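Local coordinates for protein enoyl-CoA hydratase/carnithine racemase (Magnetospirillum magneticum, PDB 4NEK) that probably acts as a delta(3)-delta(2)-enoyl-CoA isomerase of the enoyl-CoA hydratase/isomerase family, at residues V95-R99 with L182-A186; G12-M18 with N49-G55. One frame throughout, in Å; residues are numbered along the deposited sequence.

How the contacts relate
From the N terminus, strand 13-18 leads through helix 29-44 to strand 50-54. Contact 2 closes this first loop by pairing the two strands in parallel. The chain then reaches strand 94-98, the next strand of the same sheet. After 82 residues between the segments, L182-A186 of helix 179-194 packs against that strand and closes contact 1. The two loops follow in series and neither encloses nor crosses the other. The centres of the two contacts are about 10 Å apart, and the contacts touch. V95 O lies 2.8 Å from I53 N, a probable hydrogen bond. A salt bridge of 2.9 Å joins E183 OE2 to R17 NH1, tying the late helix to the first parallel strand.

Contact 1. Residues V95-R99 with L182-A186; sequences VAAVR and LEETA
The apolar centre is A97, in extended conformation on strand 95-98, with its CB toward helix 182-186. A97 CB lies 3.8 Å from A186 CB and 3.9 Å from L182 CG. Both partners sit one turn apart on the helix, joined by the hydrogen bond from A186 N to L182 O (2.9 Å). The small side chains let A97 CA and A186 CA come within 6.1 Å. The segment axes approach to 8.4 Å and run nearly antiparallel, at 168°. Toward the start of the strand, V95 has chi1 t and places CG1 4.2 Å from A186 CB. In the other direction L182, with chi1 t and chi2 p, puts CD2 3.4 Å from V98 O. The CA-to-CB bonds of A96 and V98 point away from the helix. At the polar edge, past the strand, R99 (chi1 p, chi2 t, chi3 m) reaches across to the helix, and L182 CD2 lies over one face of its guanidinium, 4.1 Å from NH1. R99 NH1 is 4.3 Å from E183 OE2, too far for a salt bridge. A water spans the gap: it accepts from R99 NH1 (2.9 Å) and donates to E183 OE2 (2.6 Å). E183 makes its direct salt bridge with R17. L52 and L54 of the neighbouring strand extend the apolar surface under the helix. This is helix-on-sheet packing in the alpha/beta core of the crotonase fold.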
loop_
_atom_site.group_PDB
_atom_site.type_symbol
_atom_site.label_atom_id
_atom_site.label_comp_id
_atom_site.label_asym_id
_atom_site.label_seq_id
_atom_site.Cartn_x
_atom_site.Cartn_y
_atom_site.Cartn_z
ATOM N N VAL C 95 -20.434 -14.951 6.797
ATOM C CA VAL C 95 -20.094 -13.625 6.320
ATOM C C VAL C 95 -20.481 -12.645 7.398
ATOM O O VAL C 95 -21.515 -12.822 8.022
ATOM C CB VAL C 95 -20.930 -13.297 5.074
ATOM C CG1 VAL C 95 -20.648 -11.867 4.584
ATOM C CG2 VAL C 95 -20.650 -14.309 3.974
ATOM N N ALA C 96 -19.654 -11.653 7.648
ATOM C CA ALA C 96 -19.984 -10.648 8.638
ATOM C C ALA C 96 -19.901 -9.255 8.068
ATOM O O ALA C 96 -19.117 -9.011 7.182
ATOM C CB ALA C 96 -19.038 -10.754 9.792
ATOM N N ALA C 97 -20.735 -8.361 8.580
ATOM C CA ALA C 97 -20.686 -6.983 8.190
ATOM C C ALA C 97 -20.536 -6.201 9.449
ATOM O O ALA C 97 -21.420 -6.230 10.296
ATOM C CB ALA C 97 -21.977 -6.597 7.487
ATOM N N VAL C 98 -19.420 -5.489 9.589
ATOM C CA VAL C 98 -19.128 -4.765 10.794
ATOM C C VAL C 98 -19.099 -3.279 10.591
ATOM O O VAL C 98 -18.862 -2.813 9.498
ATOM C CB VAL C 98 -17.794 -5.218 11.383
ATOM C CG1 VAL C 98 -17.771 -6.727 11.518
ATOM C CG2 VAL C 98 -16.630 -4.863 10.502
ATOM N N ARG C 99 -19.291 -2.540 11.667
ATOM C CA ARG C 99 -19.235 -1.078 11.663
ATOM C C ARG C 99 -19.131 -0.578 13.061
ATOM O O ARG C 99 -19.352 -1.327 13.994
ATOM C CB ARG C 99 -20.497 -0.484 11.032
ATOM C CG ARG C 99 -21.722 -0.680 11.904
ATOM C CD ARG C 99 -22.992 -0.772 11.092
ATOM N NE ARG C 99 -23.185 0.450 10.352
ATOM C CZ ARG C 99 -24.034 0.594 9.352
ATOM N NH1 ARG C 99 -24.840 -0.390 8.960
ATOM N NH2 ARG C 99 -24.082 1.753 8.733
ATOM N N LEU C 182 -23.555 -1.278 3.192
ATOM C CA LEU C 182 -22.798 -2.331 3.816
ATOM C C LEU C 182 -23.574 -3.636 3.877
ATOM O O LEU C 182 -23.077 -4.684 3.445
ATOM C CB LEU C 182 -22.352 -1.879 5.192
ATOM C CG LEU C 182 -21.742 -2.958 6.081
ATOM C CD1 LEU C 182 -20.393 -3.411 5.564
ATOM C CD2 LEU C 182 -21.579 -2.440 7.510
ATOM N N GLU C 183 -24.793 -3.578 4.390
ATOM C CA GLU C 183 -25.606 -4.779 4.567
ATOM C C GLU C 183 -25.990 -5.403 3.236
ATOM O O GLU C 183 -25.934 -6.633 3.067
ATOM C CB GLU C 183 -26.842 -4.484 5.393
ATOM C CG GLU C 183 -26.523 -4.150 6.847
ATOM C CD GLU C 183 -27.736 -4.162 7.809
ATOM O OE1 GLU C 183 -28.825 -4.648 7.396
ATOM O OE2 GLU C 183 -27.602 -3.714 8.997
ATOM N N GLU C 184 -26.295 -4.557 2.264
ATOM C CA GLU C 184 -26.628 -5.047 0.938
ATOM C C GLU C 184 -25.467 -5.793 0.316
ATOM O O GLU C 184 -25.617 -6.818 -0.321
ATOM C CB GLU C 184 -26.885 -3.870 0.052
ATOM C CG GLU C 184 -27.805 -4.216 -1.087
ATOM C CD GLU C 184 -28.231 -3.013 -1.955
ATOM O OE1 GLU C 184 -27.947 -1.837 -1.584
ATOM O OE2 GLU C 184 -28.895 -3.247 -3.005
ATOM N N THR C 185 -24.281 -5.230 0.478
ATOM C CA THR C 185 -23.093 -5.804 -0.125
ATOM C C THR C 185 -22.733 -7.119 0.556
ATOM O O THR C 185 -22.337 -8.070 -0.099
ATOM C CB THR C 185 -21.924 -4.838 0.031
ATOM O OG1 THR C 185 -22.277 -3.603 -0.572
ATOM C CG2 THR C 185 -20.702 -5.345 -0.650
ATOM N N ALA C 186 -22.806 -7.142 1.886
ATOM C CA ALA C 186 -22.524 -8.348 2.589
ATOM C C ALA C 186 -23.547 -9.410 2.218
ATOM O O ALA C 186 -23.199 -10.584 2.076
ATOM C CB ALA C 186 -22.516 -8.111 4.077
HETATM O O HOH W 1 -25.367 -2.956 10.090
#

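Contact 2. Residues G12-M18 with N49-G55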
loop_
_atom_site.group_PDB
_atom_site.type_symbol
_atom_site.label_atom_id
_atom_site.label_comp_id
_atom_site.label_asym_id
_atom_site.label_seq_id
_atom_site.Cartn_x
_atom_site.Cartn_y
_atom_site.Cartn_z
ATOM N N GLY C 12 -31.591 -19.026 1.228
ATOM C CA GLY C 12 -30.455 -19.844 1.612
ATOM C C GLY C 12 -29.489 -19.228 2.629
ATOM O O GLY C 12 -28.461 -19.845 2.956
ATOM N N VAL C 13 -29.807 -18.024 3.112
ATOM C CA VAL C 13 -28.945 -17.282 3.995
ATOM C C VAL C 13 -29.607 -17.108 5.325
ATOM O O VAL C 13 -30.691 -16.561 5.416
ATOM C CB VAL C 13 -28.677 -15.878 3.432
ATOM C CG1 VAL C 13 -27.788 -15.102 4.370
ATOM C CG2 VAL C 13 -28.008 -15.947 2.073
ATOM N N GLN C 14 -28.948 -17.541 6.388
ATOM C CA GLN C 14 -29.460 -17.280 7.719
ATOM C C GLN C 14 -28.866 -16.019 8.306
ATOM O O GLN C 14 -27.689 -15.965 8.587
ATOM C CB GLN C 14 -29.171 -18.400 8.661
ATOM C CG GLN C 14 -29.882 -18.116 9.966
ATOM C CD GLN C 14 -30.019 -19.334 10.845
ATOM O OE1 GLN C 14 -30.296 -20.427 10.374
ATOM N NE2 GLN C 14 -29.807 -19.151 12.139
ATOM N N VAL C 15 -29.702 -15.008 8.472
ATOM C CA VAL C 15 -29.296 -13.741 8.966
ATOM C C VAL C 15 -29.413 -13.766 10.464
ATOM O O VAL C 15 -30.427 -14.196 11.004
ATOM C CB VAL C 15 -30.221 -12.663 8.450
ATOM C CG1 VAL C 15 -29.805 -11.304 8.993
ATOM C CG2 VAL C 15 -30.185 -12.633 6.941
ATOM N N VAL C 16 -28.352 -13.363 11.134
ATOM C CA VAL C 16 -28.265 -13.398 12.589
ATOM C C VAL C 16 -27.806 -12.014 13.020
ATOM O O VAL C 16 -26.710 -11.623 12.692
ATOM C CB VAL C 16 -27.228 -14.435 13.025
ATOM C CG1 VAL C 16 -27.095 -14.440 14.524
ATOM C CG2 VAL C 16 -27.615 -15.829 12.536
ATOM N N ARG C 17 -28.673 -11.272 13.673
ATOM C CA ARG C 17 -28.419 -9.885 13.945
ATOM C C ARG C 17 -28.404 -9.617 15.452
ATOM O O ARG C 17 -29.316 -10.011 16.157
ATOM C CB ARG C 17 -29.487 -9.008 13.316
ATOM C CG ARG C 17 -29.163 -7.547 13.559
ATOM C CD ARG C 17 -30.287 -6.625 13.154
ATOM N NE ARG C 17 -30.588 -6.625 11.736
ATOM C CZ ARG C 17 -29.928 -5.918 10.807
ATOM N NH1 ARG C 17 -28.913 -5.107 11.116
ATOM N NH2 ARG C 17 -30.270 -6.026 9.549
HETATM N N MSE C 18 -27.353 -8.965 15.943
HETATM C CA MSE C 18 -27.291 -8.565 17.334
HETATM C C MSE C 18 -28.072 -7.302 17.447
HETATM O O MSE C 18 -27.934 -6.397 16.632
HETATM C CB MSE C 18 -25.871 -8.366 17.779
HETATM C CG MSE C 18 -25.138 -9.710 17.717
HETATM SE SE MSE C 18 -23.191 -9.450 18.072
HETATM C CE MSE C 18 -22.629 -8.784 16.273
ATOM N N ASN C 49 -27.650 -22.349 3.546
ATOM C CA ASN C 49 -26.357 -22.569 2.961
ATOM C C ASN C 49 -25.260 -21.705 3.539
ATOM O O ASN C 49 -24.105 -22.120 3.520
ATOM C CB ASN C 49 -26.416 -22.275 1.479
ATOM C CG ASN C 49 -27.210 -23.315 0.714
ATOM O OD1 ASN C 49 -27.676 -24.305 1.266
ATOM N ND2 ASN C 49 -27.302 -23.121 -0.567
ATOM N N VAL C 50 -25.621 -20.531 4.060
ATOM C CA VAL C 50 -24.649 -19.556 4.490
ATOM C C VAL C 50 -25.221 -18.778 5.659
ATOM O O VAL C 50 -26.409 -18.506 5.667
ATOM C CB VAL C 50 -24.381 -18.578 3.336
ATOM C CG1 VAL C 50 -23.414 -17.481 3.734
ATOM C CG2 VAL C 50 -23.810 -19.328 2.164
ATOM N N PHE C 51 -24.358 -18.337 6.575
ATOM C CA PHE C 51 -24.724 -17.375 7.623
ATOM C C PHE C 51 -24.276 -15.977 7.297
ATOM O O PHE C 51 -23.210 -15.770 6.742
ATOM C CB PHE C 51 -24.043 -17.726 8.926
ATOM C CG PHE C 51 -24.491 -19.034 9.525
ATOM C CD1 PHE C 51 -25.563 -19.066 10.371
ATOM C CD2 PHE C 51 -23.789 -20.203 9.284
ATOM C CE1 PHE C 51 -25.973 -20.265 10.937
ATOM C CE2 PHE C 51 -24.180 -21.395 9.852
ATOM C CZ PHE C 51 -25.285 -21.440 10.659
ATOM N N LEU C 52 -25.074 -15.024 7.725
ATOM C CA LEU C 52 -24.688 -13.635 7.660
ATOM C C LEU C 52 -24.902 -12.970 9.025
ATOM O O LEU C 52 -26.011 -12.871 9.495
ATOM C CB LEU C 52 -25.519 -12.925 6.623
ATOM C CG LEU C 52 -25.409 -11.405 6.621
ATOM C CD1 LEU C 52 -23.986 -11.001 6.316
ATOM C CD2 LEU C 52 -26.303 -10.812 5.567
ATOM N N ILE C 53 -23.821 -12.514 9.644
ATOM C CA ILE C 53 -23.883 -11.908 10.956
ATOM C C ILE C 53 -23.797 -10.422 10.876
ATOM O O ILE C 53 -22.867 -9.901 10.295
ATOM C CB ILE C 53 -22.693 -12.302 11.802
ATOM C CG1 ILE C 53 -22.559 -13.796 11.856
ATOM C CG2 ILE C 53 -22.835 -11.807 13.230
ATOM C CD1 ILE C 53 -21.181 -14.153 12.347
ATOM N N LEU C 54 -24.744 -9.767 11.526
ATOM C CA LEU C 54 -24.899 -8.315 11.472
ATOM C C LEU C 54 -25.027 -7.730 12.865
ATOM O O LEU C 54 -25.375 -8.429 13.814
ATOM C CB LEU C 54 -26.199 -7.946 10.753
ATOM C CG LEU C 54 -26.315 -8.515 9.347
ATOM C CD1 LEU C 54 -27.661 -8.167 8.711
ATOM C CD2 LEU C 54 -25.198 -7.998 8.481
ATOM N N GLY C 55 -24.786 -6.431 12.966
ATOM C CA GLY C 55 -25.056 -5.716 14.193
ATOM C C GLY C 55 -26.182 -4.720 14.037
ATOM O O GLY C 55 -27.127 -4.915 13.276
#
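L54 has the most surface covered in this parallel strand pair. L54 N donates to V16 O (2.9 Å), and L54 O accepts from M18 N (3.0 Å). Its side chain packs on the face shared with V13, V15 and R17. L54 CD1 is 3.8 Å from V15 CG1 and 3.5 Å from R17 NH2, and it lies over one face of the R17 guanidinium. At the edge of that group, R17 NH1 donates to G55 O (2.8 Å).

L52 repeats the backbone pattern two residues earlier. L52 N donates to Q14 O (2.9 Å), and L52 O accepts from V16 N (2.9 Å). L52 CB rests 3.9 Å from V13 CG1.

V16 is on the opposite face, with I53 and F51. Its CG2 meets the edge of the F51 ring, 4.4 Å from CD1. The F51 ring stacks with F39 of helix 29-44, which covers this face and connects the two strands. V16 itself touches L35 of that helix.

The strand axes cross at -22°, and the register is unbroken from G12 opposite N49 to M18 opposite G55. At the start of the ladder G12 O accepts from both N49 N (2.7 Å) and V50 N (3.1 Å).

The result is the strand pair of a beta-alpha-beta unit. Regular bonds engage alternate peptide groups, and the neighbouring strands 5-10 and 94-98 take others. Mostly apolar side chains cover both faces. The one charged side chain, R17, is accommodated by G55 O and by a salt bridge to E183 of helix 179-194.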